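Local coordinates for protein glycosyl transferase (PDB 5U02) that is a TarS-like glycosyl transferase whose modelled chain comprises a helical linker domain and two C-terminal beta domains, at residues Arg229-Thr243 and Arg255-Ser268. Residues are numbered along the deposited sequence; the frame is centred on the assembly and turned at random.
Sequences RVGNQRNKYAYTAET and RLTPYFTKDFNNIS
Arg234 reaches from the 229-243 loop across Phe260 to Asn265. Its CB points toward the 255-268 segment, and with CG between the backbone N and the carbonyl carbon (chi1 62°) the chain then runs straight to NE. CD meets Phe260 CE1 at 3.5 Å, and NE lies over the CE1-CZ side of the Phe260 ring. From there the guanidinium lies flat over the ring, Arg234 CZ 3.6 Å from the ring centroid and the planes 21° apart, a stacked cation-pi pair. At the guanidinium edge, Arg234 NH1 donates to Gly231 O at 2.6 Å and weakly to Asn265 O, while NH2 donates to Asn265 OD1 (3.2 Å). Arginine suits this place because its planar cation can lie on a ring and still point N-H groups outward in its own plane. Phe260 turns its edge to the face of Tyr237, T-shaped, and Tyr237 OH reaches past Pro258 CB to a water shared with Thr243 O and Pro258 O. At the end of strand 224-229, Arg229 NH1 donates to Ile267 O (2.8 Å, 171°), and Asp214 takes its NH2 in a salt bridge. Gly231, without a side chain, lets the backbones close to 4.1 Å between its CA and Asn266 CA. The loop thus crosses the antiparallel pair 252-260 and 267-274, with strand 138-146 touching Arg234 through Met141.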
ATOM      1  N   ARG A 229     -14.857  -0.714 -15.001  1.00 31.09           N
ATOM      2  CA  ARG A 229     -14.930   0.654 -15.504  1.00 30.98           C
ATOM      3  C   ARG A 229     -15.922   1.437 -14.657  1.00 33.83           C
ATOM      4  O   ARG A 229     -17.013   0.944 -14.354  1.00 34.11           O
ATOM      5  CB  ARG A 229     -15.339   0.650 -16.982  1.00 31.00           C
ATOM      6  CG  ARG A 229     -15.395   2.017 -17.641  1.00 33.20           C
ATOM      7  CD  ARG A 229     -14.055   2.338 -18.274  1.00 27.60           C
ATOM      8  NE  ARG A 229     -14.079   3.511 -19.124  1.00 27.24           N
ATOM      9  CZ  ARG A 229     -14.009   4.759 -18.667  1.00 26.52           C
ATOM     10  NH1 ARG A 229     -13.936   4.992 -17.362  1.00 20.81           N
ATOM     11  NH2 ARG A 229     -14.029   5.797 -19.505  1.00 26.09           N
ATOM     12  N   VAL A 230     -15.533   2.641 -14.239  1.00 30.99           N
ATOM     13  CA  VAL A 230     -16.295   3.359 -13.225  1.00 33.68           C
ATOM     14  C   VAL A 230     -16.806   4.681 -13.781  1.00 27.84           C
ATOM     15  O   VAL A 230     -16.237   5.260 -14.713  1.00 26.28           O
ATOM     16  CB  VAL A 230     -15.464   3.598 -11.944  1.00 38.84           C
ATOM     17  CG1 VAL A 230     -14.978   2.275 -11.366  1.00 40.36           C
ATOM     18  CG2 VAL A 230     -14.302   4.525 -12.222  1.00 39.66           C
ATOM     19  N   GLY A 231     -17.898   5.154 -13.186  1.00 21.41           N
ATOM     20  CA  GLY A 231     -18.441   6.458 -13.507  1.00 18.04           C
ATOM     21  C   GLY A 231     -19.921   6.449 -13.819  1.00 20.69           C
ATOM     22  O   GLY A 231     -20.624   7.407 -13.485  1.00 24.47           O
ATOM     23  N   ASN A 232     -20.415   5.378 -14.453  1.00 20.92           N
ATOM     24  CA  ASN A 232     -21.805   5.354 -14.897  1.00 26.38           C
ATOM     25  C   ASN A 232     -22.780   5.264 -13.731  1.00 31.92           C
ATOM     26  O   ASN A 232     -23.936   5.682 -13.871  1.00 36.05           O
ATOM     27  CB  ASN A 232     -22.027   4.201 -15.887  1.00 29.96           C
ATOM     28  CG  ASN A 232     -21.879   2.829 -15.248  1.00 35.64           C
ATOM     29  OD1 ASN A 232     -22.870   2.201 -14.874  1.00 43.08           O
ATOM     30  ND2 ASN A 232     -20.646   2.352 -15.130  1.00 35.97           N
ATOM     31  N   GLN A 233     -22.347   4.735 -12.588  1.00 27.56           N
ATOM     32  CA  GLN A 233     -23.077   4.849 -11.333  1.00 25.93           C
ATOM     33  C   GLN A 233     -22.303   5.815 -10.449  1.00 27.95           C
ATOM     34  O   GLN A 233     -21.117   5.598 -10.179  1.00 29.34           O
ATOM     35  CB  GLN A 233     -23.239   3.489 -10.650  1.00 35.36           C
ATOM     36  CG  GLN A 233     -24.027   2.474 -11.464  1.00 41.08           C
ATOM     37  CD  GLN A 233     -25.381   3.008 -11.899  1.00 54.17           C
ATOM     38  OE1 GLN A 233     -26.134   3.557 -11.092  1.00 61.59           O
ATOM     39  NE2 GLN A 233     -25.692   2.862 -13.184  1.00 53.47           N
ATOM     40  N   ARG A 234     -22.962   6.883 -10.013  1.00 28.44           N
ATOM     41  CA  ARG A 234     -22.256   7.917  -9.277  1.00 32.25           C
ATOM     42  C   ARG A 234     -23.256   8.817  -8.572  1.00 36.36           C
ATOM     43  O   ARG A 234     -24.425   8.901  -8.958  1.00 40.43           O
ATOM     44  CB  ARG A 234     -21.370   8.753 -10.206  1.00 32.68           C
ATOM     45  CG  ARG A 234     -22.154   9.501 -11.275  1.00 32.91           C
ATOM     46  CD  ARG A 234     -21.241  10.378 -12.106  1.00 32.33           C
ATOM     47  NE  ARG A 234     -21.957  11.094 -13.158  1.00 29.85           N
ATOM     48  CZ  ARG A 234     -22.121  10.640 -14.396  1.00 30.70           C
ATOM     49  NH1 ARG A 234     -21.621   9.462 -14.749  1.00 28.07           N
ATOM     50  NH2 ARG A 234     -22.778  11.369 -15.287  1.00 30.85           N
ATOM     51  N   ASN A 235     -22.776   9.489  -7.530  1.00 32.41           N
ATOM     52  CA  ASN A 235     -23.473  10.665  -7.045  1.00 32.40           C
ATOM     53  C   ASN A 235     -23.315  11.795  -8.058  1.00 30.24           C
ATOM     54  O   ASN A 235     -22.446  11.759  -8.935  1.00 28.89           O
ATOM     55  CB  ASN A 235     -22.938  11.097  -5.677  1.00 31.47           C
ATOM     56  CG  ASN A 235     -23.428  10.209  -4.551  1.00 31.98           C
ATOM     57  OD1 ASN A 235     -24.533   9.673  -4.606  1.00 30.76           O
ATOM     58  ND2 ASN A 235     -22.609  10.059  -3.513  1.00 33.32           N
ATOM     59  N   LYS A 236     -24.171  12.802  -7.932  1.00 26.76           N
ATOM     60  CA  LYS A 236     -24.170  13.899  -8.890  1.00 30.98           C
ATOM     61  C   LYS A 236     -22.798  14.562  -8.938  1.00 28.81           C
ATOM     62  O   LYS A 236     -22.239  14.937  -7.903  1.00 24.62           O
ATOM     63  CB  LYS A 236     -25.250  14.920  -8.526  1.00 32.33           C
ATOM     64  CG  LYS A 236     -25.551  15.926  -9.629  1.00 39.23           C
ATOM     65  CD  LYS A 236     -26.546  16.979  -9.161  1.00 46.20           C
ATOM     66  CE  LYS A 236     -26.974  17.892 -10.303  1.00 51.83           C
ATOM     67  NZ  LYS A 236     -28.020  18.874  -9.880  1.00 55.91           N
ATOM     68  N   TYR A 237     -22.246  14.676 -10.148  1.00 29.69           N
ATOM     69  CA  TYR A 237     -20.950  15.316 -10.337  1.00 24.58           C
ATOM     70  C   TYR A 237     -21.009  16.758  -9.851  1.00 27.06           C
ATOM     71  O   TYR A 237     -21.938  17.503 -10.185  1.00 27.07           O
ATOM     72  CB  TYR A 237     -20.556  15.252 -11.810  1.00 24.82           C
ATOM     73  CG  TYR A 237     -19.171  15.776 -12.139  1.00 27.04           C
ATOM     74  CD1 TYR A 237     -18.030  15.172 -11.619  1.00 23.00           C
ATOM     75  CD2 TYR A 237     -19.005  16.850 -13.006  1.00 25.45           C
ATOM     76  CE1 TYR A 237     -16.768  15.638 -11.937  1.00 23.69           C
ATOM     77  CE2 TYR A 237     -17.745  17.317 -13.332  1.00 23.26           C
ATOM     78  CZ  TYR A 237     -16.634  16.711 -12.795  1.00 23.88           C
ATOM     79  OH  TYR A 237     -15.386  17.184 -13.118  1.00 23.71           O
ATOM     80  N   ALA A 238     -20.017  17.149  -9.049  1.00 27.35           N
ATOM     81  CA  ALA A 238     -20.113  18.371  -8.262  1.00 31.49           C
ATOM     82  C   ALA A 238     -19.734  19.632  -9.030  1.00 33.47           C
ATOM     83  O   ALA A 238     -19.888  20.729  -8.486  1.00 36.17           O
ATOM     84  CB  ALA A 238     -19.236  18.250  -7.012  1.00 31.27           C
ATOM     85  N   TYR A 239     -19.253  19.515 -10.265  1.00 27.14           N
ATOM     86  CA  TYR A 239     -18.804  20.665 -11.034  1.00 25.03           C
ATOM     87  C   TYR A 239     -19.589  20.784 -12.334  1.00 28.22           C
ATOM     88  O   TYR A 239     -20.146  19.807 -12.844  1.00 26.97           O
ATOM     89  CB  TYR A 239     -17.306  20.569 -11.354  1.00 23.59           C
ATOM     90  CG  TYR A 239     -16.440  20.294 -10.148  1.00 26.22           C
ATOM     91  CD1 TYR A 239     -15.970  21.330  -9.356  1.00 23.91           C
ATOM     92  CD2 TYR A 239     -16.102  18.996  -9.797  1.00 29.06           C
ATOM     93  CE1 TYR A 239     -15.184  21.083  -8.246  1.00 24.86           C
ATOM     94  CE2 TYR A 239     -15.317  18.739  -8.689  1.00 30.90           C
ATOM     95  CZ  TYR A 239     -14.860  19.786  -7.921  1.00 27.31           C
ATOM     96  OH  TYR A 239     -14.078  19.531  -6.820  1.00 32.10           O
ATOM     97  N   THR A 240     -19.627  22.006 -12.864  1.00 25.90           N
ATOM     98  CA  THR A 240     -20.074  22.216 -14.234  1.00 28.25           C
ATOM     99  C   THR A 240     -19.167  21.453 -15.193  1.00 30.12           C
ATOM    100  O   THR A 240     -17.959  21.323 -14.968  1.00 27.08           O
ATOM    101  CB  THR A 240     -20.057  23.709 -14.576  1.00 33.12           C
ATOM    102  OG1 THR A 240     -20.811  24.435 -13.595  1.00 35.29           O
ATOM    103  CG2 THR A 240     -20.651  23.960 -15.955  1.00 33.17           C
ATOM    104  N   ALA A 241     -19.762  20.938 -16.268  1.00 28.66           N
ATOM    105  CA  ALA A 241     -18.991  20.206 -17.265  1.00 25.38           C
ATOM    106  C   ALA A 241     -17.837  21.056 -17.780  1.00 27.44           C
ATOM    107  O   ALA A 241     -17.940  22.283 -17.868  1.00 33.56           O
ATOM    108  CB  ALA A 241     -19.894  19.779 -18.423  1.00 25.19           C
ATOM    109  N   GLU A 242     -16.724  20.391 -18.086  1.00 23.31           N
ATOM    110  CA  GLU A 242     -15.480  20.953 -18.603  1.00 23.16           C
ATOM    111  C   GLU A 242     -14.663  21.701 -17.547  1.00 22.76           C
ATOM    112  O   GLU A 242     -13.588  22.219 -17.877  1.00 23.85           O
ATOM    113  CB  GLU A 242     -15.716  21.866 -19.817  1.00 29.85           C
ATOM    114  CG  GLU A 242     -16.349  21.143 -21.006  1.00 33.27           C
ATOM    115  CD  GLU A 242     -15.463  20.031 -21.556  1.00 35.42           C
ATOM    116  OE1 GLU A 242     -14.225  20.193 -21.548  1.00 30.52           O
ATOM    117  OE2 GLU A 242     -16.002  18.991 -21.986  1.00 39.58           O
ATOM    118  N   THR A 243     -15.110  21.753 -16.292  1.00 18.33           N
ATOM    119  CA  THR A 243     -14.274  22.282 -15.221  1.00 20.72           C
ATOM    120  C   THR A 243     -12.947  21.526 -15.173  1.00 22.65           C
ATOM    121  O   THR A 243     -12.924  20.291 -15.205  1.00 21.14           O
ATOM    122  CB  THR A 243     -15.002  22.172 -13.876  1.00 22.54           C
ATOM    123  OG1 THR A 243     -16.142  23.036 -13.878  1.00 21.59           O
ATOM    124  CG2 THR A 243     -14.086  22.564 -12.725  1.00 18.02           C
ATOM    125  N   ARG A 255      -4.302  21.566 -19.386  1.00 23.97           N
ATOM    126  CA  ARG A 255      -5.509  21.388 -18.597  1.00 25.57           C
ATOM    127  C   ARG A 255      -5.774  19.899 -18.431  1.00 27.74           C
ATOM    128  O   ARG A 255      -5.546  19.111 -19.356  1.00 24.67           O
ATOM    129  CB  ARG A 255      -6.725  22.087 -19.228  1.00 23.28           C
ATOM    130  CG  ARG A 255      -7.122  21.617 -20.630  1.00 23.97           C
ATOM    131  CD  ARG A 255      -8.440  22.274 -21.041  1.00 23.41           C
ATOM    132  NE  ARG A 255      -8.765  22.116 -22.458  1.00 24.37           N
ATOM    133  CZ  ARG A 255      -9.578  21.180 -22.938  1.00 26.10           C
ATOM    134  NH1 ARG A 255     -10.142  20.307 -22.113  1.00 22.59           N
ATOM    135  NH2 ARG A 255      -9.831  21.112 -24.241  1.00 20.59           N
ATOM    136  N   LEU A 256      -6.213  19.522 -17.231  1.00 25.25           N
ATOM    137  CA  LEU A 256      -6.700  18.179 -16.934  1.00 20.95           C
ATOM    138  C   LEU A 256      -8.199  18.317 -16.712  1.00 21.96           C
ATOM    139  O   LEU A 256      -8.631  19.006 -15.780  1.00 22.02           O
ATOM    140  CB  LEU A 256      -6.000  17.585 -15.713  1.00 22.26           C
ATOM    141  CG  LEU A 256      -6.328  16.151 -15.295  1.00 24.06           C
ATOM    142  CD1 LEU A 256      -5.998  15.206 -16.423  1.00 22.69           C
ATOM    143  CD2 LEU A 256      -5.569  15.741 -14.031  1.00 13.53           C
ATOM    144  N   THR A 257      -8.988  17.692 -17.578  1.00 21.23           N
ATOM    145  CA  THR A 257     -10.436  17.899 -17.610  1.00 17.62           C
ATOM    146  C   THR A 257     -11.153  16.580 -17.383  1.00 23.11           C
ATOM    147  O   THR A 257     -11.141  15.713 -18.278  1.00 23.26           O
ATOM    148  CB  THR A 257     -10.863  18.505 -18.949  1.00 22.43           C
ATOM    149  OG1 THR A 257     -10.134  19.716 -19.190  1.00 25.66           O
ATOM    150  CG2 THR A 257     -12.359  18.812 -18.954  1.00 20.53           C
ATOM    151  N   PRO A 258     -11.769  16.363 -16.222  1.00 25.21           N
ATOM    152  CA  PRO A 258     -12.662  15.211 -16.077  1.00 26.45           C
ATOM    153  C   PRO A 258     -13.892  15.382 -16.948  1.00 26.04           C
ATOM    154  O   PRO A 258     -14.379  16.495 -17.164  1.00 25.89           O
ATOM    155  CB  PRO A 258     -13.034  15.223 -14.587  1.00 23.85           C
ATOM    156  CG  PRO A 258     -11.966  16.049 -13.928  1.00 25.52           C
ATOM    157  CD  PRO A 258     -11.576  17.078 -14.950  1.00 24.00           C
ATOM    158  N   TYR A 259     -14.395  14.261 -17.456  1.00 21.24           N
ATOM    159  CA  TYR A 259     -15.612  14.276 -18.256  1.00 21.22           C
ATOM    160  C   TYR A 259     -16.162  12.862 -18.306  1.00 22.21           C
ATOM    161  O   TYR A 259     -15.518  11.906 -17.864  1.00 23.55           O
ATOM    162  CB  TYR A 259     -15.357  14.818 -19.668  1.00 21.85           C
ATOM    163  CG  TYR A 259     -14.494  13.898 -20.499  1.00 22.87           C
ATOM    164  CD1 TYR A 259     -13.126  13.819 -20.278  1.00 22.86           C
ATOM    165  CD2 TYR A 259     -15.039  13.105 -21.499  1.00 26.23           C
ATOM    166  CE1 TYR A 259     -12.319  12.967 -21.026  1.00 25.22           C
ATOM    167  CE2 TYR A 259     -14.241  12.254 -22.255  1.00 24.95           C
ATOM    168  CZ  TYR A 259     -12.884  12.189 -22.018  1.00 27.06           C
ATOM    169  OH  TYR A 259     -12.109  11.337 -22.781  1.00 30.01           O
ATOM    170  N   PHE A 260     -17.362  12.743 -18.864  1.00 21.74           N
ATOM    171  CA  PHE A 260     -18.096  11.490 -18.915  1.00 24.15           C
ATOM    172  C   PHE A 260     -18.321  11.098 -20.365  1.00 26.54           C
ATOM    173  O   PHE A 260     -18.689  11.940 -21.191  1.00 28.75           O
ATOM    174  CB  PHE A 260     -19.420  11.616 -18.160  1.00 22.57           C
ATOM    175  CG  PHE A 260     -19.243  11.950 -16.706  1.00 23.92           C
ATOM    176  CD1 PHE A 260     -18.972  10.954 -15.782  1.00 23.03           C
ATOM    177  CD2 PHE A 260     -19.307  13.262 -16.270  1.00 21.83           C
ATOM    178  CE1 PHE A 260     -18.786  11.262 -14.442  1.00 25.67           C
ATOM    179  CE2 PHE A 260     -19.131  13.574 -14.935  1.00 21.93           C
ATOM    180  CZ  PHE A 260     -18.873  12.573 -14.018  1.00 22.96           C
ATOM    181  N   THR A 261     -18.093   9.825 -20.667  1.00 26.72           N
ATOM    182  CA  THR A 261     -18.094   9.368 -22.044  1.00 28.29           C
ATOM    183  C   THR A 261     -19.512   9.299 -22.594  1.00 32.83           C
ATOM    184  O   THR A 261     -20.494   9.159 -21.861  1.00 26.59           O
ATOM    185  CB  THR A 261     -17.420   8.000 -22.159  1.00 28.94           C
ATOM    186  OG1 THR A 261     -18.095   7.057 -21.314  1.00 25.14           O
ATOM    187  CG2 THR A 261     -15.957   8.098 -21.756  1.00 26.02           C
ATOM    188  N   LYS A 262     -19.601   9.388 -23.919  1.00 39.16           N
ATOM    189  CA  LYS A 262     -20.890   9.463 -24.588  1.00 37.54           C
ATOM    190  C   LYS A 262     -21.606   8.118 -24.590  1.00 34.53           C
ATOM    191  O   LYS A 262     -22.824   8.061 -24.384  1.00 29.89           O
ATOM    192  CB  LYS A 262     -20.699   9.959 -26.019  1.00 37.45           C
ATOM    193  CG  LYS A 262     -21.959  10.494 -26.645  1.00 39.43           C
ATOM    194  CD  LYS A 262     -22.506  11.612 -25.785  1.00 44.22           C
ATOM    195  CE  LYS A 262     -23.792  12.168 -26.344  1.00 50.02           C
ATOM    196  NZ  LYS A 262     -24.510  12.958 -25.308  1.00 51.88           N
ATOM    197  N   ASP A 263     -20.866   7.031 -24.820  1.00 33.22           N
ATOM    198  CA  ASP A 263     -21.503   5.740 -25.052  1.00 32.43           C
ATOM    199  C   ASP A 263     -22.033   5.120 -23.766  1.00 33.45           C
ATOM    200  O   ASP A 263     -23.147   4.583 -23.756  1.00 39.66           O
ATOM    201  CB  ASP A 263     -20.531   4.784 -25.748  1.00 31.15           C
ATOM    202  CG  ASP A 263     -19.180   4.709 -25.060  1.00 34.23           C
ATOM    203  OD1 ASP A 263     -19.051   5.169 -23.905  1.00 39.51           O
ATOM    204  OD2 ASP A 263     -18.242   4.166 -25.675  1.00 36.88           O
ATOM    205  N   PHE A 264     -21.264   5.171 -22.671  1.00 27.80           N
ATOM    206  CA  PHE A 264     -21.666   4.487 -21.446  1.00 30.39           C
ATOM    207  C   PHE A 264     -21.562   5.356 -20.200  1.00 30.92           C
ATOM    208  O   PHE A 264     -21.692   4.829 -19.089  1.00 34.68           O
ATOM    209  CB  PHE A 264     -20.851   3.202 -21.249  1.00 27.52           C
ATOM    210  CG  PHE A 264     -21.023   2.215 -22.359  1.00 32.89           C
ATOM    211  CD1 PHE A 264     -22.198   1.493 -22.485  1.00 36.88           C
ATOM    212  CD2 PHE A 264     -20.019   2.021 -23.293  1.00 35.76           C
ATOM    213  CE1 PHE A 264     -22.365   0.586 -23.518  1.00 37.48           C
ATOM    214  CE2 PHE A 264     -20.180   1.118 -24.329  1.00 36.23           C
ATOM    215  CZ  PHE A 264     -21.351   0.399 -24.440  1.00 36.21           C
ATOM    216  N   ASN A 265     -21.327   6.660 -20.349  1.00 29.60           N
ATOM    217  CA  ASN A 265     -21.435   7.602 -19.234  1.00 28.44           C
ATOM    218  C   ASN A 265     -20.410   7.310 -18.137  1.00 25.81           C
ATOM    219  O   ASN A 265     -20.677   7.515 -16.949  1.00 28.40           O
ATOM    220  CB  ASN A 265     -22.862   7.599 -18.669  1.00 25.43           C
ATOM    221  CG  ASN A 265     -23.192   8.855 -17.896  1.00 25.13           C
ATOM    222  OD1 ASN A 265     -22.584   9.902 -18.100  1.00 23.90           O
ATOM    223  ND2 ASN A 265     -24.165   8.755 -16.996  1.00 30.83           N
ATOM    224  N   ASN A 266     -19.236   6.814 -18.513  1.00 19.33           N
ATOM    225  CA  ASN A 266     -18.154   6.570 -17.573  1.00 19.86           C
ATOM    226  C   ASN A 266     -17.200   7.759 -17.552  1.00 21.67           C
ATOM    227  O   ASN A 266     -17.138   8.549 -18.494  1.00 28.40           O
ATOM    228  CB  ASN A 266     -17.396   5.291 -17.933  1.00 18.18           C
ATOM    229  CG  ASN A 266     -18.233   4.046 -17.732  1.00 22.81           C
ATOM    230  OD1 ASN A 266     -18.585   3.364 -18.691  1.00 27.58           O
ATOM    231  ND2 ASN A 266     -18.568   3.752 -16.488  1.00 19.85           N
ATOM    232  N   ILE A 267     -16.435   7.869 -16.474  1.00 22.69           N
ATOM    233  CA  ILE A 267     -15.616   9.055 -16.252  1.00 25.03           C
ATOM    234  C   ILE A 267     -14.214   8.818 -16.792  1.00 31.05           C
ATOM    235  O   ILE A 267     -13.641   7.731 -16.648  1.00 34.07           O
ATOM    236  CB  ILE A 267     -15.598   9.438 -14.759  1.00 21.48           C
ATOM    237  CG1 ILE A 267     -14.892  10.780 -14.563  1.00 24.17           C
ATOM    238  CG2 ILE A 267     -14.946   8.346 -13.913  1.00 21.83           C
ATOM    239  CD1 ILE A 267     -15.085  11.363 -13.187  1.00 25.18           C
ATOM    240  N   SER A 268     -13.664   9.843 -17.440  1.00 30.05           N
ATOM    241  CA  SER A 268     -12.319   9.796 -17.992  1.00 25.70           C
ATOM    242  C   SER A 268     -11.633  11.131 -17.735  1.00 26.21           C
ATOM    243  O   SER A 268     -12.257  12.099 -17.291  1.00 26.31           O
ATOM    244  CB  SER A 268     -12.345   9.471 -19.491  1.00 26.06           C
ATOM    245  OG  SER A 268     -12.922   8.197 -19.726  1.00 26.99           O
TER
HETATM  246  O   HOH W   1     -25.796   6.124 -16.152  1.00 40.51           O
HETATM  247  O   HOH W   2     -15.244  18.622 -15.381  1.00 20.46           O
HETATM  248  O   HOH W   3     -16.547  17.768 -18.407  1.00 30.78           O